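PDB 4IRX: sugar ABC transporter, periplasmic sugar-binding protein from Caulobacter crescentus, which binds myo-inositol between its two lobes in the periplasm, probably delivering it to an ABC transporter for uptake. Local coordinates for residues V67-P72 / I93-N98. Sequence-based numbering, arbitrary orientation. Where two conformers were deposited one is given.
Sequences VVIVAP and ISVDRN. With INS (1,2,3,4,5,6-hexahydroxy-cyclohexane), chain C.
D96 OD2 is gripped by R97 NE and by O6 of the bound inositol, while R97 NH1 donates across the contact to P72 O at 2.8 Å, with that oxygen near the guanidinium plane. The arginine chain, bent at chi2 and chi3, slides past the proline ring in the opposite direction, its CD 3.7 Å from P72 CD. NE makes a nearly straight salt bridge (177°) to the anti lone pair of D96 OD2, 2.9 Å away, while NH2 reaches O6 of the ligand and also pairs with D140. D96, its CG anti to the backbone N (chi1 -179°), takes both O1 and O6 of the inositol, one on each carboxylate oxygen; O6 lies 2.5 Å from D96 OD2. Behind this site, strands 67-70 and 91-95 run parallel as neighbours in a beta-alpha-beta unit joined through helix 79-87. V68 O, V70 N and V70 O are hydrogen-bonded in turn to I93 N, I93 O and V95 N. On one face of the sheet I69 and I93 lie side by side, I69 CG1 3.6 Å from I93 CG2; on the other, S94 OG is hydrogen-bonded to H108. D96 and R97 follow the C-terminal end of strand 91-95, where periplasmic binding proteins of this fold place their ligand site. The positive charge of R97, with NH2 donating to O6, would be expected to polarise that hydroxyl as it donates to D96.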
ATOM      1  N   VAL A  67     -18.847  -7.630 -11.580  1.00 12.32           N
ATOM      2  CA  VAL A  67     -17.964  -6.619 -10.990  1.00 11.93           C
ATOM      3  C   VAL A  67     -16.758  -7.299 -10.398  1.00 11.24           C
ATOM      4  O   VAL A  67     -16.887  -8.329  -9.719  1.00 11.22           O
ATOM      5  CB  VAL A  67     -18.649  -5.803  -9.868  1.00 14.08           C
ATOM      6  CG1 VAL A  67     -17.708  -4.701  -9.403  1.00 14.73           C
ATOM      7  CG2 VAL A  67     -19.963  -5.227 -10.344  1.00 16.30           C
ATOM      8  N   VAL A  68     -15.581  -6.750 -10.679  1.00 11.47           N
ATOM      9  CA  VAL A  68     -14.337  -7.256 -10.115  1.00 11.89           C
ATOM     10  C   VAL A  68     -13.638  -6.106  -9.421  1.00 10.60           C
ATOM     11  O   VAL A  68     -13.599  -4.986  -9.950  1.00 12.64           O
ATOM     12  CB  VAL A  68     -13.417  -7.877 -11.189  1.00 12.82           C
ATOM     13  CG1 VAL A  68     -12.156  -8.371 -10.543  1.00 21.70           C
ATOM     14  CG2 VAL A  68     -14.114  -9.050 -11.848  1.00 13.75           C
ATOM     15  N   ILE A  69     -13.146  -6.352  -8.208  1.00  9.06           N
ATOM     16  CA  ILE A  69     -12.311  -5.393  -7.489  1.00  9.08           C
ATOM     17  C   ILE A  69     -10.904  -5.915  -7.571  1.00  9.55           C
ATOM     18  O   ILE A  69     -10.660  -7.067  -7.267  1.00 10.29           O
ATOM     19  CB  ILE A  69     -12.739  -5.279  -6.024  1.00  8.40           C
ATOM     20  CG1 ILE A  69     -14.193  -4.782  -5.936  1.00 10.09           C
ATOM     21  CG2 ILE A  69     -11.808  -4.384  -5.260  1.00  9.15           C
ATOM     22  CD1 ILE A  69     -14.796  -4.893  -4.519  1.00 11.36           C
ATOM     23  N   VAL A  70      -9.984  -5.087  -8.037  1.00  9.37           N
ATOM     24  CA  VAL A  70      -8.621  -5.559  -8.273  0.60 11.50           C
ATOM     25  C   VAL A  70      -7.565  -4.655  -7.632  1.00  9.90           C
ATOM     26  O   VAL A  70      -7.616  -3.425  -7.728  1.00 10.16           O
ATOM     27  CB  VAL A  70      -8.361  -5.743  -9.795  0.60 10.07           C
ATOM     28  CG1 VAL A  70      -8.680  -4.478 -10.571  0.60 14.12           C
ATOM     29  CG2 VAL A  70      -6.934  -6.210 -10.074  0.60  6.10           C
ATOM     30  N   ALA A  71      -6.629  -5.287  -6.934  1.00  9.46           N
ATOM     31  CA  ALA A  71      -5.396  -4.610  -6.519  1.00  9.58           C
ATOM     32  C   ALA A  71      -4.326  -5.161  -7.455  1.00 11.48           C
ATOM     33  O   ALA A  71      -3.808  -6.263  -7.220  1.00 10.43           O
ATOM     34  CB  ALA A  71      -5.057  -4.910  -5.060  1.00 11.70           C
ATOM     35  N   PRO A  72      -4.026  -4.429  -8.548  1.00 11.73           N
ATOM     36  CA  PRO A  72      -3.159  -5.013  -9.588  1.00 10.08           C
ATOM     37  C   PRO A  72      -1.726  -5.205  -9.105  1.00 14.24           C
ATOM     38  O   PRO A  72      -1.215  -4.323  -8.416  1.00 12.16           O
ATOM     39  CB  PRO A  72      -3.176  -3.965 -10.703  1.00 11.63           C
ATOM     40  CG  PRO A  72      -3.528  -2.656  -9.993  1.00 12.63           C
ATOM     41  CD  PRO A  72      -4.483  -3.066  -8.891  1.00 11.02           C
ATOM     42  N   ILE A  93     -13.169  -2.051 -10.729  1.00 10.39           N
ATOM     43  CA  ILE A  93     -12.730  -0.996  -9.832  1.00  9.83           C
ATOM     44  C   ILE A  93     -11.416  -1.443  -9.170  1.00  8.64           C
ATOM     45  O   ILE A  93     -11.262  -2.609  -8.794  1.00 10.23           O
ATOM     46  CB  ILE A  93     -13.838  -0.632  -8.818  1.00 13.39           C
ATOM     47  CG1 ILE A  93     -13.458   0.585  -7.963  1.00 17.37           C
ATOM     48  CG2 ILE A  93     -14.191  -1.829  -7.975  1.00 14.31           C
ATOM     49  CD1 ILE A  93     -14.662   1.187  -7.249  1.00 14.74           C
ATOM     50  N   SER A  94     -10.463  -0.534  -9.070  1.00  8.36           N
ATOM     51  CA  SER A  94      -9.199  -0.864  -8.429  1.00  8.94           C
ATOM     52  C   SER A  94      -9.228  -0.419  -6.968  1.00 10.53           C
ATOM     53  O   SER A  94      -9.956   0.500  -6.592  1.00  9.52           O
ATOM     54  CB  SER A  94      -8.002  -0.253  -9.183  1.00 11.29           C
ATOM     55  OG  SER A  94      -8.060   1.167  -9.192  1.00 10.37           O
ATOM     56  N   VAL A  95      -8.443  -1.118  -6.160  1.00  8.44           N
ATOM     57  CA  VAL A  95      -8.300  -0.779  -4.752  1.00  7.57           C
ATOM     58  C   VAL A  95      -6.813  -0.770  -4.384  1.00  9.46           C
ATOM     59  O   VAL A  95      -6.026  -1.580  -4.888  1.00  9.19           O
ATOM     60  CB  VAL A  95      -9.111  -1.722  -3.829  1.00  9.03           C
ATOM     61  CG1 VAL A  95      -8.504  -3.117  -3.787  1.00 11.78           C
ATOM     62  CG2 VAL A  95      -9.190  -1.141  -2.386  1.00 11.31           C
ATOM     63  N   ASP A  96      -6.449   0.196  -3.534  1.00  7.27           N
ATOM     64  CA  ASP A  96      -5.099   0.399  -2.997  1.00  9.34           C
ATOM     65  C   ASP A  96      -4.109   1.001  -3.977  1.00 10.30           C
ATOM     66  O   ASP A  96      -3.415   1.981  -3.667  1.00 10.46           O
ATOM     67  CB  ASP A  96      -4.507  -0.860  -2.375  1.00 10.11           C
ATOM     68  CG  ASP A  96      -3.128  -0.594  -1.818  1.00  9.92           C
ATOM     69  OD1 ASP A  96      -3.044   0.087  -0.766  1.00 10.87           O
ATOM     70  OD2 ASP A  96      -2.146  -1.014  -2.445  1.00 11.48           O
ATOM     71  N   ARG A  97      -4.015   0.389  -5.150  1.00  8.07           N
ATOM     72  CA  ARG A  97      -3.225   0.952  -6.258  1.00  8.56           C
ATOM     73  C   ARG A  97      -4.070   0.908  -7.530  1.00  8.18           C
ATOM     74  O   ARG A  97      -5.009   0.099  -7.652  1.00 10.05           O
ATOM     75  CB  ARG A  97      -1.864   0.255  -6.462  1.00 11.41           C
ATOM     76  CG  ARG A  97      -1.907  -1.173  -7.033  1.00  9.58           C
ATOM     77  CD  ARG A  97      -2.375  -2.195  -6.024  1.00  8.79           C
ATOM     78  NE  ARG A  97      -1.414  -2.318  -4.926  1.00  9.60           N
ATOM     79  CZ  ARG A  97      -0.262  -2.994  -4.973  1.00  9.63           C
ATOM     80  NH1 ARG A  97       0.098  -3.685  -6.045  1.00 11.63           N
ATOM     81  NH2 ARG A  97       0.553  -2.976  -3.925  1.00 10.71           N
ATOM     82  N   ASN A  98      -3.761   1.807  -8.452  1.00  9.77           N
ATOM     83  CA  ASN A  98      -4.630   1.992  -9.603  1.00 13.03           C
ATOM     84  C   ASN A  98      -4.257   1.141 -10.813  1.00 13.71           C
ATOM     85  O   ASN A  98      -3.286   0.402 -10.799  1.00 12.60           O
ATOM     86  CB  ASN A  98      -4.772   3.485  -9.953  1.00 12.63           C
ATOM     87  CG  ASN A  98      -3.487   4.109 -10.478  1.00 12.12           C
ATOM     88  OD1 ASN A  98      -2.730   3.481 -11.226  1.00 15.84           O
ATOM     89  ND2 ASN A  98      -3.251   5.372 -10.099  1.00 18.73           N
TER
HETATM   90  C1  INS C 401      -0.022  -0.844   0.248  1.00  8.24           C
HETATM   91  C2  INS C 401       0.655  -1.103   1.552  1.00  8.99           C
HETATM   92  C3  INS C 401       1.406  -2.406   1.456  1.00  8.66           C
HETATM   93  C4  INS C 401       2.442  -2.328   0.381  1.00 10.19           C
HETATM   94  C5  INS C 401       1.797  -2.117  -0.937  1.00  8.58           C
HETATM   95  C6  INS C 401       0.943  -0.870  -0.922  1.00 10.68           C
HETATM   96  O1  INS C 401      -0.707   0.382   0.291  1.00  8.29           O
HETATM   97  O2  INS C 401       1.510  -0.042   1.856  1.00 10.06           O
HETATM   98  O3  INS C 401       1.989  -2.738   2.692  1.00  9.33           O
HETATM   99  O4  INS C 401       3.230  -3.476   0.369  1.00 11.40           O
HETATM  100  O5  INS C 401       2.777  -2.051  -1.923  1.00 10.97           O
HETATM  101  O6  INS C 401       0.345  -0.635  -2.170  1.00  8.84           O